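Local coordinates for japanin (Rhipicephalus appendiculatus, PDB 4BOE), which binds cholesterol in a lipocalin pocket and modulates the host immune response by blocking dendritic cell differentiation from monocytes, at residues A[16-21]-A[111-116]; A[87-92]-A[104-109]; A[4-9]-A[100-105]. One frame throughout, in Å; residues are numbered along the deposited sequence. Where two conformers were deposited one is given.

Interaction 1: residues A[16-21]-A[111-116]; sequences GHSSKL and RSTCSL. With CLR (cholesterol), chain C.
This contact helps close the lipocalin barrel: strand 12-18 pairs here with strand 114-118, next to the ring end of bound cholesterol. The two strands run antiparallel, with G16 opposite L116 and H17 opposite S115. L116 N gives a nearly straight bond to G16 O (2.8 Å, 171°), from above the carbonyl plane. The return bond from G16 N to L116 O is weak.

Past H17 the pairing changes character. S18 N still bonds to C114 O, in the carbonyl plane, at 3.0 Å. C114 N, however, turns to a side chain and bonds to S18 OG at 2.8 Å. S18 OG stands beside its own backbone N, anti to the carbonyl carbon, and this aims it at the other strand. It also bonds to P139 O, so it links two backbones. C114 is tied by a disulfide to C138.

One face of the H17 ring is turned to cholesterol. C4 of the sterol sits over the ring centre, 3.8 Å above the plane. ND1 bonds to S18 O at 2.9 Å, in the ring plane, which fixes the ring rotation. S18 O is gripped twice, since L21 N also donates to it. Across the strands L21 and T113 meet tip to tip, L21 CD2 being 3.7 Å from T113 OG1. That hydroxyl is bonded to E109. L21 CB packs on the sterol at C6 (3.8 Å).

The H17 imidazole therefore presents its ring face to sterol carbon C4, while its ND1 donor holds it in place. L21 O and S115 OG also touch sterol carbons, but S115 OG has its hydrogen bond with W117 NE1, so these are van der Waals contacts. The sterol itself makes a hydrogen bond with E23 N.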
loop_
_atom_site.group_PDB
_atom_site.type_symbol
_atom_site.label_atom_id
_atom_site.label_comp_id
_atom_site.label_asym_id
_atom_site.label_seq_id
_atom_site.Cartn_x
_atom_site.Cartn_y
_atom_site.Cartn_z
ATOM N N GLY A 16 -1.020 -3.525 -6.994
ATOM C CA GLY A 16 0.035 -3.653 -7.985
ATOM C C GLY A 16 1.323 -3.097 -7.439
ATOM O O GLY A 16 1.280 -2.240 -6.575
ATOM N N HIS A 17 2.464 -3.595 -7.932
ATOM C CA HIS A 17 3.777 -3.107 -7.541
ATOM C C HIS A 17 4.823 -3.438 -8.592
ATOM O O HIS A 17 4.575 -4.264 -9.456
ATOM C CB HIS A 17 4.211 -3.642 -6.174
ATOM C CG HIS A 17 4.293 -5.138 -6.117
ATOM N ND1 HIS A 17 5.428 -5.820 -6.517
ATOM C CD2 HIS A 17 3.367 -6.037 -5.719
ATOM C CE1 HIS A 17 5.142 -7.100 -6.373
ATOM N NE2 HIS A 17 3.901 -7.271 -5.925
ATOM N N SER A 18 5.993 -2.818 -8.494
ATOM C CA SER A 18 7.142 -3.110 -9.375
ATOM C C SER A 18 7.729 -4.461 -8.943
ATOM O O SER A 18 7.801 -4.703 -7.739
ATOM C CB SER A 18 8.224 -2.037 -9.214
ATOM O OG SER A 18 7.769 -0.776 -9.649
ATOM N N SER A 19 8.073 -5.355 -9.891
ATOM C CA SER A 19 8.614 -6.710 -9.564
ATOM C C SER A 19 9.763 -6.723 -8.572
ATOM O O SER A 19 9.833 -7.612 -7.743
ATOM C CB SER A 19 9.054 -7.453 -10.828
ATOM O OG SER A 19 10.139 -6.751 -11.402
ATOM N N LYS A 20 10.659 -5.753 -8.642
ATOM C CA LYS A 20 11.819 -5.667 -7.739
ATOM C C LYS A 20 11.433 -5.674 -6.239
ATOM O O LYS A 20 12.237 -6.104 -5.405
ATOM C CB LYS A 20 12.625 -4.392 -8.072
ATOM C CG LYS A 20 13.787 -4.079 -7.138
ATOM C CD LYS A 20 14.661 -2.945 -7.668
ATOM C CE LYS A 20 15.894 -2.730 -6.818
ATOM N NZ LYS A 20 16.194 -1.285 -6.631
ATOM N N LEU A 21 10.248 -5.134 -5.897
ATOM C CA LEU A 21 9.778 -5.092 -4.512
ATOM C C LEU A 21 9.294 -6.449 -3.971
ATOM O O LEU A 21 9.251 -6.625 -2.745
ATOM C CB LEU A 21 8.616 -4.113 -4.410
ATOM C CG LEU A 21 8.953 -2.652 -4.673
ATOM C CD1 LEU A 21 7.720 -1.848 -4.753
ATOM C CD2 LEU A 21 9.851 -2.112 -3.631
ATOM N N ARG A 111 15.278 4.347 -11.511
ATOM C CA ARG A 111 14.210 3.523 -12.082
ATOM C C ARG A 111 13.270 3.280 -10.892
ATOM O O ARG A 111 13.303 2.261 -10.218
ATOM C CB ARG A 111 14.802 2.242 -12.683
ATOM C CG ARG A 111 13.918 1.554 -13.681
ATOM C CD ARG A 111 14.740 0.706 -14.630
ATOM N NE ARG A 111 13.871 -0.039 -15.536
ATOM C CZ ARG A 111 13.209 -1.144 -15.215
ATOM N NH1 ARG A 111 13.323 -1.671 -13.998
ATOM N NH2 ARG A 111 12.425 -1.733 -16.107
ATOM N N SER A 112 12.505 4.302 -10.574
ATOM C CA SER A 112 11.677 4.335 -9.383
ATOM C C SER A 112 10.597 3.224 -9.264
ATOM O O SER A 112 9.709 3.159 -10.114
ATOM C CB SER A 112 11.024 5.696 -9.284
ATOM O OG SER A 112 10.338 5.800 -8.059
ATOM N N THR A 113 10.655 2.407 -8.179
ATOM C CA THR A 113 9.672 1.359 -7.944
ATOM C C THR A 113 8.368 1.999 -7.483
ATOM O O THR A 113 8.374 3.033 -6.820
ATOM C CB THR A 113 10.151 0.290 -6.968
ATOM O OG1 THR A 113 10.366 0.866 -5.697
ATOM C CG2 THR A 113 11.377 -0.464 -7.475
ATOM N N CYS A 114 7.290 1.302 -7.760
ATOM C CA CYS A 114 5.946 1.793 -7.465
ATOM C C CYS A 114 5.073 0.783 -6.748
ATOM O O CYS A 114 5.305 -0.404 -6.798
ATOM C CB CYS A 114 5.263 2.276 -8.749
ATOM S SG CYS A 114 4.105 1.072 -9.465
ATOM N N SER A 115 4.003 1.303 -6.132
ATOM C CA SER A 115 2.965 0.536 -5.440
ATOM C C SER A 115 1.618 1.248 -5.669
ATOM O O SER A 115 1.533 2.481 -5.581
ATOM C CB SER A 115 3.256 0.283 -3.964
ATOM O OG SER A 115 3.331 1.439 -3.165
ATOM N N LEU A 116 0.603 0.459 -6.041
ATOM C CA LEU A 116 -0.746 0.915 -6.294
ATOM C C LEU A 116 -1.622 0.353 -5.193
ATOM O O LEU A 116 -1.570 -0.836 -4.929
ATOM C CB LEU A 116 -1.226 0.429 -7.673
ATOM C CG LEU A 116 -2.698 0.696 -8.007
ATOM C CD1 LEU A 116 -2.970 2.152 -8.136
ATOM C CD2 LEU A 116 -3.103 -0.063 -9.237
HETATM C C1 CLR C . 4.723 -6.322 0.208
HETATM C C2 CLR C . 5.053 -7.637 -0.495
HETATM C C3 CLR C . 4.897 -7.518 -1.995
HETATM C C4 CLR C . 5.759 -6.392 -2.528
HETATM C C5 CLR C . 5.544 -5.085 -1.794
HETATM C C6 CLR C . 5.333 -3.964 -2.473
HETATM C C7 CLR C . 5.105 -2.617 -1.864
HETATM C C8 CLR C . 5.521 -2.562 -0.399
HETATM C C9 CLR C . 5.007 -3.823 0.333
HETATM C C10 CLR C . 5.589 -5.143 -0.265
HETATM C C11 CLR C . 5.193 -3.717 1.858
HETATM C C12 CLR C . 4.660 -2.413 2.452
HETATM C C13 CLR C . 5.247 -1.164 1.770
HETATM C C14 CLR C . 4.953 -1.309 0.263
HETATM C C15 CLR C . 5.305 0.071 -0.306
HETATM C C16 CLR C . 4.787 1.024 0.772
HETATM C C17 CLR C . 4.506 0.169 2.032
HETATM C C18 CLR C . 6.753 -1.039 2.079
HETATM C C19 CLR C . 7.053 -5.387 0.166
HETATM C C20 CLR C . 4.765 0.940 3.340
HETATM C C21 CLR C . 4.466 0.109 4.596
HETATM C C22 CLR C . 3.980 2.264 3.365
HETATM C C23 CLR C . 2.483 2.192 2.974
HETATM C C24 CLR C . 1.816 3.532 3.055
HETATM C C25 CLR C . 0.418 3.729 2.509
HETATM C C26 CLR C . -0.323 2.614 1.817
HETATM C C27 CLR C . -0.487 4.638 3.303
HETATM O O1 CLR C . 5.334 -8.741 -2.603
#

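Interaction 2: residues A[87-92]-A[104-109]. With CLR (cholesterol), chain C.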
loop_
_atom_site.group_PDB
_atom_site.type_symbol
_atom_site.label_atom_id
_atom_site.label_comp_id
_atom_site.label_asym_id
_atom_site.label_seq_id
_atom_site.Cartn_x
_atom_site.Cartn_y
_atom_site.Cartn_z
ATOM N N GLY A 87 11.080 -3.434 3.811
ATOM C CA GLY A 87 11.765 -2.391 3.068
ATOM C C GLY A 87 11.093 -1.029 3.084
ATOM O O GLY A 87 11.320 -0.276 2.154
ATOM N N ALA A 88 10.263 -0.708 4.092
ATOM C CA ALA A 88 9.606 0.606 4.117
ATOM C C ALA A 88 10.635 1.757 4.200
ATOM O O ALA A 88 11.589 1.688 4.980
ATOM C CB ALA A 88 8.630 0.703 5.271
ATOM N N LYS A 89 10.428 2.798 3.369
ATOM C CA LYS A 89 11.277 3.990 3.286
ATOM C C LYS A 89 10.664 5.116 4.125
ATOM O O LYS A 89 9.469 5.052 4.442
ATOM C CB LYS A 89 11.378 4.453 1.829
ATOM C CG LYS A 89 11.848 3.393 0.854
ATOM C CD LYS A 89 13.241 2.886 1.157
ATOM C CE LYS A 89 13.797 2.007 0.064
ATOM N NZ LYS A 89 14.044 0.614 0.541
ATOM N N PRO A 90 11.459 6.166 4.451
ATOM C CA PRO A 90 10.896 7.280 5.215
ATOM C C PRO A 90 10.025 8.241 4.398
ATOM O O PRO A 90 9.269 8.997 4.990
ATOM C CB PRO A 90 12.115 7.975 5.841
ATOM C CG PRO A 90 13.279 7.466 5.148
ATOM C CD PRO A 90 12.932 6.266 4.341
ATOM N N ASP A 91 10.084 8.186 3.065
ATOM C CA ASP A 91 9.275 9.051 2.204
ATOM C C ASP A 91 8.945 8.370 0.900
ATOM O O ASP A 91 9.736 7.599 0.398
ATOM C CB ASP A 91 10.014 10.356 1.825
ATOM C CG ASP A 91 10.530 11.183 2.984
ATOM O OD1 ASP A 91 9.738 11.976 3.546
ATOM O OD2 ASP A 91 11.735 11.084 3.288
ATOM N N TYR A 92 7.793 8.708 0.339
ATOM C CA TYR A 92 7.350 8.230 -0.956
ATOM C C TYR A 92 6.839 9.387 -1.763
ATOM O O TYR A 92 6.284 10.325 -1.216
ATOM C CB TYR A 92 6.225 7.204 -0.803
ATOM C CG TYR A 92 6.723 5.883 -0.292
ATOM C CD1 TYR A 92 7.320 4.968 -1.145
ATOM C CD2 TYR A 92 6.686 5.582 1.065
ATOM C CE1 TYR A 92 7.845 3.775 -0.670
ATOM C CE2 TYR A 92 7.242 4.400 1.559
ATOM C CZ TYR A 92 7.806 3.497 0.686
ATOM O OH TYR A 92 8.343 2.348 1.171
ATOM N N LEU A 104 2.043 5.374 -5.365
ATOM C CA LEU A 104 3.284 5.824 -4.749
ATOM C C LEU A 104 4.507 5.360 -5.495
ATOM O O LEU A 104 4.491 4.277 -6.050
ATOM C CB LEU A 104 3.385 5.271 -3.313
ATOM C CG LEU A 104 2.317 5.637 -2.340
ATOM C CD1 LEU A 104 2.586 4.931 -0.977
ATOM C CD2 LEU A 104 2.217 7.150 -2.186
ATOM N N SER A 105 5.582 6.148 -5.462
ATOM C CA SER A 105 6.864 5.799 -6.108
ATOM C C SER A 105 7.983 5.986 -5.107
ATOM O O SER A 105 7.903 6.855 -4.254
ATOM C CB SER A 105 7.195 6.693 -7.320
ATOM O OG SER A 105 6.451 6.408 -8.485
ATOM N N ASP A 106 9.077 5.279 -5.320
ATOM C CA ASP A 106 10.287 5.460 -4.529
ATOM C C ASP A 106 10.980 6.806 -4.858
ATOM O O ASP A 106 11.003 7.226 -6.009
ATOM C CB ASP A 106 11.289 4.316 -4.789
ATOM C CG ASP A 106 12.307 4.235 -3.679
ATOM O OD1 ASP A 106 11.926 3.840 -2.567
ATOM O OD2 ASP A 106 13.439 4.719 -3.879
ATOM N N LEU A 107 11.591 7.436 -3.854
ATOM C CA LEU A 107 12.290 8.724 -4.006
ATOM C C LEU A 107 13.700 8.629 -4.564
ATOM O O LEU A 107 14.035 9.418 -5.432
ATOM C CB LEU A 107 12.379 9.461 -2.654
ATOM C CG LEU A 107 11.731 10.829 -2.602
ATOM C CD1 LEU A 107 10.242 10.697 -2.524
ATOM C CD2 LEU A 107 12.260 11.627 -1.410
ATOM N N LYS A 108 14.535 7.732 -4.031
ATOM C CA LYS A 108 15.971 7.667 -4.344
ATOM C C LYS A 108 16.400 6.776 -5.528
ATOM O O LYS A 108 17.556 6.887 -5.956
ATOM C CB LYS A 108 16.755 7.247 -3.086
ATOM C CG LYS A 108 16.647 8.262 -1.940
ATOM C CD LYS A 108 17.361 7.781 -0.678
ATOM C CE LYS A 108 17.294 8.783 0.457
ATOM N NZ LYS A 108 15.996 8.732 1.184
ATOM N N GLU A 109 15.518 5.924 -6.062
ATOM C CA GLU A 109 15.879 5.084 -7.205
ATOM C C GLU A 109 15.624 5.843 -8.525
ATOM O O GLU A 109 14.575 6.487 -8.656
ATOM C CB GLU A 109 15.060 3.790 -7.186
ATOM C CG GLU A 109 15.372 2.879 -6.012
ATOM C CD GLU A 109 14.346 1.779 -5.781
ATOM O OE1 GLU A 109 13.139 2.025 -6.016
ATOM O OE2 GLU A 109 14.748 0.677 -5.335
HETATM C C1 CLR C . 4.723 -6.322 0.208
HETATM C C2 CLR C . 5.053 -7.637 -0.495
HETATM C C3 CLR C . 4.897 -7.518 -1.995
HETATM C C4 CLR C . 5.759 -6.392 -2.528
HETATM C C5 CLR C . 5.544 -5.085 -1.794
HETATM C C6 CLR C . 5.333 -3.964 -2.473
HETATM C C7 CLR C . 5.105 -2.617 -1.864
HETATM C C8 CLR C . 5.521 -2.562 -0.399
HETATM C C9 CLR C . 5.007 -3.823 0.333
HETATM C C10 CLR C . 5.589 -5.143 -0.265
HETATM C C11 CLR C . 5.193 -3.717 1.858
HETATM C C12 CLR C . 4.660 -2.413 2.452
HETATM C C13 CLR C . 5.247 -1.164 1.770
HETATM C C14 CLR C . 4.953 -1.309 0.263
HETATM C C15 CLR C . 5.305 0.071 -0.306
HETATM C C16 CLR C . 4.787 1.024 0.772
HETATM C C17 CLR C . 4.506 0.169 2.032
HETATM C C18 CLR C . 6.753 -1.039 2.079
HETATM C C19 CLR C . 7.053 -5.387 0.166
HETATM C C20 CLR C . 4.765 0.940 3.340
HETATM C C21 CLR C . 4.466 0.109 4.596
HETATM C C22 CLR C . 3.980 2.264 3.365
HETATM C C23 CLR C . 2.483 2.192 2.974
HETATM C C24 CLR C . 1.816 3.532 3.055
HETATM C C25 CLR C . 0.418 3.729 2.509
HETATM C C26 CLR C . -0.323 2.614 1.817
HETATM C C27 CLR C . -0.487 4.638 3.303
HETATM O O1 CLR C . 5.334 -8.741 -2.603
HETATM O O HOH W 1 11.341 6.310 -1.365
HETATM O O HOH W 2 13.024 7.586 0.844
HETATM O O HOH W 3 13.667 9.974 1.924
#
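Segments 87-92 and 104-109 run antiparallel in the hairpin of strands 91-98 and 101-106, but they splay apart here. The nearest CA atoms across them are those of Y92 and D106, 5.4 Å apart, and the pairing is loose. No direct hydrogen bond joins the segments; a water bridges them. It donates to D91 O (2.7 Å), accepts from L107 N (2.7 Å) and reaches D106 OD1 weakly.

Y92 brings its ring edge to S105 O, 3.7 Å from CD1. Its OH accepts from K89 N at 3.1 Å (164°) and lies 3.8 Å from C16 of cholesterol. An alanine here would remove ring and hydroxyl, and would probably loosen the 87-90 turn and this wall of the pocket. K89 crosses D106 at about a right angle, CG 3.5 Å from OD1, but NZ bonds to G87 O and lies 5.0 Å from OD1, not in contact. D106 OD2 accepts from E109 N through its anti lone pair, an Asx motif. L107 CD1 packs on the Y92 backbone.

Strand 73-78 flanks the hairpin: Y92 touches V76, L104 touches L74, and D91 forms a salt bridge with R75. On the other side, L104 touches S115 and W117 of strand 114-118.

Interaction 3: residues A[4-9]-A[100-105]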
loop_
_atom_site.group_PDB
_atom_site.type_symbol
_atom_site.label_atom_id
_atom_site.label_comp_id
_atom_site.label_asym_id
_atom_site.label_seq_id
_atom_site.Cartn_x
_atom_site.Cartn_y
_atom_site.Cartn_z
ATOM N N MET A 4 -7.423 12.514 0.431
ATOM C CA MET A 4 -6.174 11.740 0.297
ATOM C C MET A 4 -6.295 10.406 1.085
ATOM O O MET A 4 -6.416 10.437 2.307
ATOM C CB MET A 4 -4.930 12.588 0.670
ATOM C CG MET A 4 -3.749 11.809 1.363
ATOM S SD MET A 4 -2.860 10.741 0.286
ATOM C CE MET A 4 -1.284 11.205 0.543
ATOM N N PRO A 5 -6.283 9.239 0.397
ATOM C CA PRO A 5 -6.523 7.953 1.069
ATOM C C PRO A 5 -5.565 7.513 2.214
ATOM O O PRO A 5 -6.025 6.809 3.137
ATOM C CB PRO A 5 -6.489 6.944 -0.068
ATOM C CG PRO A 5 -6.595 7.691 -1.269
ATOM C CD PRO A 5 -6.022 9.025 -1.036
ATOM N N ALA A 6 -4.268 7.861 2.119
ATOM C CA ALA A 6 -3.250 7.506 3.113
ATOM C C ALA A 6 -3.575 7.970 4.536
ATOM O O ALA A 6 -3.323 7.239 5.493
ATOM C CB ALA A 6 -1.917 8.057 2.699
ATOM N N ILE A 7 -4.179 9.167 4.675
ATOM C CA ILE A 7 -4.556 9.749 5.982
ATOM C C ILE A 7 -6.048 9.653 6.259
ATOM O O ILE A 7 -6.528 10.177 7.262
ATOM C CB ILE A 7 -4.017 11.192 6.082
ATOM C CG1 ILE A 7 -4.549 12.107 4.920
ATOM C CG2 ILE A 7 -2.494 11.153 6.070
ATOM C CD1 ILE A 7 -4.700 13.464 5.270
ATOM N N ASN A 8 -6.757 8.881 5.439
ATOM C CA ASN A 8 -8.167 8.639 5.552
ATOM C C ASN A 8 -8.383 7.309 6.271
ATOM O O ASN A 8 -7.438 6.540 6.480
ATOM C CB ASN A 8 -8.835 8.638 4.166
ATOM C CG ASN A 8 -10.253 9.168 4.176
ATOM O OD1 ASN A 8 -10.821 9.428 5.222
ATOM N ND2 ASN A 8 -10.863 9.295 3.028
ATOM N N THR A 9 -9.625 7.058 6.661
ATOM C CA THR A 9 -10.017 5.937 7.511
ATOM C C THR A 9 -10.422 4.657 6.804
ATOM O O THR A 9 -10.727 3.667 7.483
ATOM C CB THR A 9 -11.132 6.414 8.452
ATOM O OG1 THR A 9 -12.199 6.977 7.681
ATOM C CG2 THR A 9 -10.641 7.452 9.447
ATOM N N ASP A 100 -10.455 6.704 -3.813
ATOM C CA ASP A 100 -10.326 5.288 -3.622
ATOM C C ASP A 100 -9.066 4.670 -4.208
ATOM O O ASP A 100 -8.973 3.448 -4.239
ATOM C CB ASP A 100 -11.616 4.624 -4.143
ATOM C CG ASP A 100 -12.841 5.008 -3.285
ATOM O OD1 ASP A 100 -13.035 4.401 -2.205
ATOM O OD2 ASP A 100 -13.527 5.970 -3.634
ATOM N N PHE A 101 -8.053 5.462 -4.553
ATOM C CA PHE A 101 -6.776 4.891 -4.984
ATOM C C PHE A 101 -5.608 5.827 -4.703
ATOM O O PHE A 101 -5.773 7.029 -4.564
ATOM C CB PHE A 101 -6.781 4.395 -6.443
ATOM C CG PHE A 101 -6.427 5.454 -7.450
ATOM C CD1 PHE A 101 -5.106 5.716 -7.765
ATOM C CD2 PHE A 101 -7.412 6.249 -8.025
ATOM C CE1 PHE A 101 -4.771 6.773 -8.595
ATOM C CE2 PHE A 101 -7.071 7.293 -8.879
ATOM C CZ PHE A 101 -5.755 7.553 -9.150
ATOM N N LEU A 102 -4.430 5.226 -4.560
ATOM C CA LEU A 102 -3.199 5.927 -4.322
ATOM C C LEU A 102 -2.067 5.238 -5.076
ATOM O O LEU A 102 -1.930 4.011 -5.008
ATOM C CB LEU A 102 -2.948 5.926 -2.803
ATOM C CG LEU A 102 -1.670 6.557 -2.324
ATOM C CD1 LEU A 102 -1.625 8.072 -2.669
ATOM C CD2 LEU A 102 -1.491 6.317 -0.847
ATOM N N LEU A 103 -1.257 6.021 -5.786
ATOM C CA LEU A 103 -0.114 5.485 -6.524
ATOM C C LEU A 103 1.152 6.165 -5.988
ATOM O O LEU A 103 1.292 7.379 -6.121
ATOM C CB LEU A 103 -0.288 5.732 -8.037
ATOM C CG LEU A 103 0.806 5.213 -8.950
ATOM C CD1 LEU A 103 0.947 3.705 -8.845
ATOM C CD2 LEU A 103 0.504 5.596 -10.396
ATOM N N LEU A 104 2.043 5.374 -5.365
ATOM C CA LEU A 104 3.284 5.824 -4.749
ATOM C C LEU A 104 4.507 5.360 -5.495
ATOM O O LEU A 104 4.491 4.277 -6.050
ATOM C CB LEU A 104 3.385 5.271 -3.313
ATOM C CG LEU A 104 2.317 5.637 -2.340
ATOM C CD1 LEU A 104 2.586 4.931 -0.977
ATOM C CD2 LEU A 104 2.217 7.150 -2.186
ATOM N N SER A 105 5.582 6.148 -5.462
ATOM C CA SER A 105 6.864 5.799 -6.108
ATOM C C SER A 105 7.983 5.986 -5.107
ATOM O O SER A 105 7.903 6.855 -4.254
ATOM C CB SER A 105 7.195 6.693 -7.320
ATOM O OG SER A 105 6.451 6.408 -8.485
#
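Within the two segments P5 O is the best-held polar atom: one hydrogen bond from the segment itself grips it, from N8 N at 3.2 Å, and this curls the chain into a turn. A6 O and N8 O both bond to R43 NH1. No hydrogen bond joins this segment to strand 101-106. The contact is made by carbon and sulfur.

L102 is the centre of it. Its CG is anti to the backbone N (chi1 177°), and its two methyl branches take different partners. CD1 meets M4 SD at 4.2 Å, the two side chains crossing obliquely. CD2 meets A6 CB at 4.0 Å. P5 sits alongside, with CG 4.3 Å from L102 CB. The same P5 CG also lies 3.5 Å from F101 O, so this one ring carbon touches backbone as well as side chain.

M4 bends at chi2 (72°) and chi3, which brings SD within 3.7 Å of A6 N, a weak hydrogen bond. The sulfur thus faces both its own backbone and the strand. F101 points away from the segment and packs on T96 and V118, while L102 also touches Y97.

Here the segment before strand 12-18 packs on residues of the barrel, consistent with the N-terminal segment that closes one end of a lipocalin barrel. M4 and A6 both reach L74 of strand 73-78. A6 belongs to the cholesterol pocket, its side chain being about 4 Å from the sterol at the nearest atoms. The contact is buried and rests on apolar packing; strand 101-106 spends its backbone bonds on its neighbouring strands. Such a surface suits the aliphatic tail of cholesterol, which lies beside A6.

The three contacts follow cholesterol along its length. Interaction 1 spans the sterol rings from C4 near the hydroxyl to C15, interaction 2 meets the five-membered ring at C16 and methyl C18, and interaction 3 lies at the tail. Interactions 1 and 2, with centres about 10 Å apart, touch. K20 NZ and E109 OE2 form a salt bridge of 2.8 Å, and S112 OG probably bonds to D106 O at 2.6 Å. Interactions 2 and 3 share L104 and S105. S115 O lies 2.9 Å from L104 N, a probable hydrogen bond linking interaction 1 to strand 101-106. The neighbouring strands 101-106 and 114-118 link all three; segment 4-9 is a loop packed on the former.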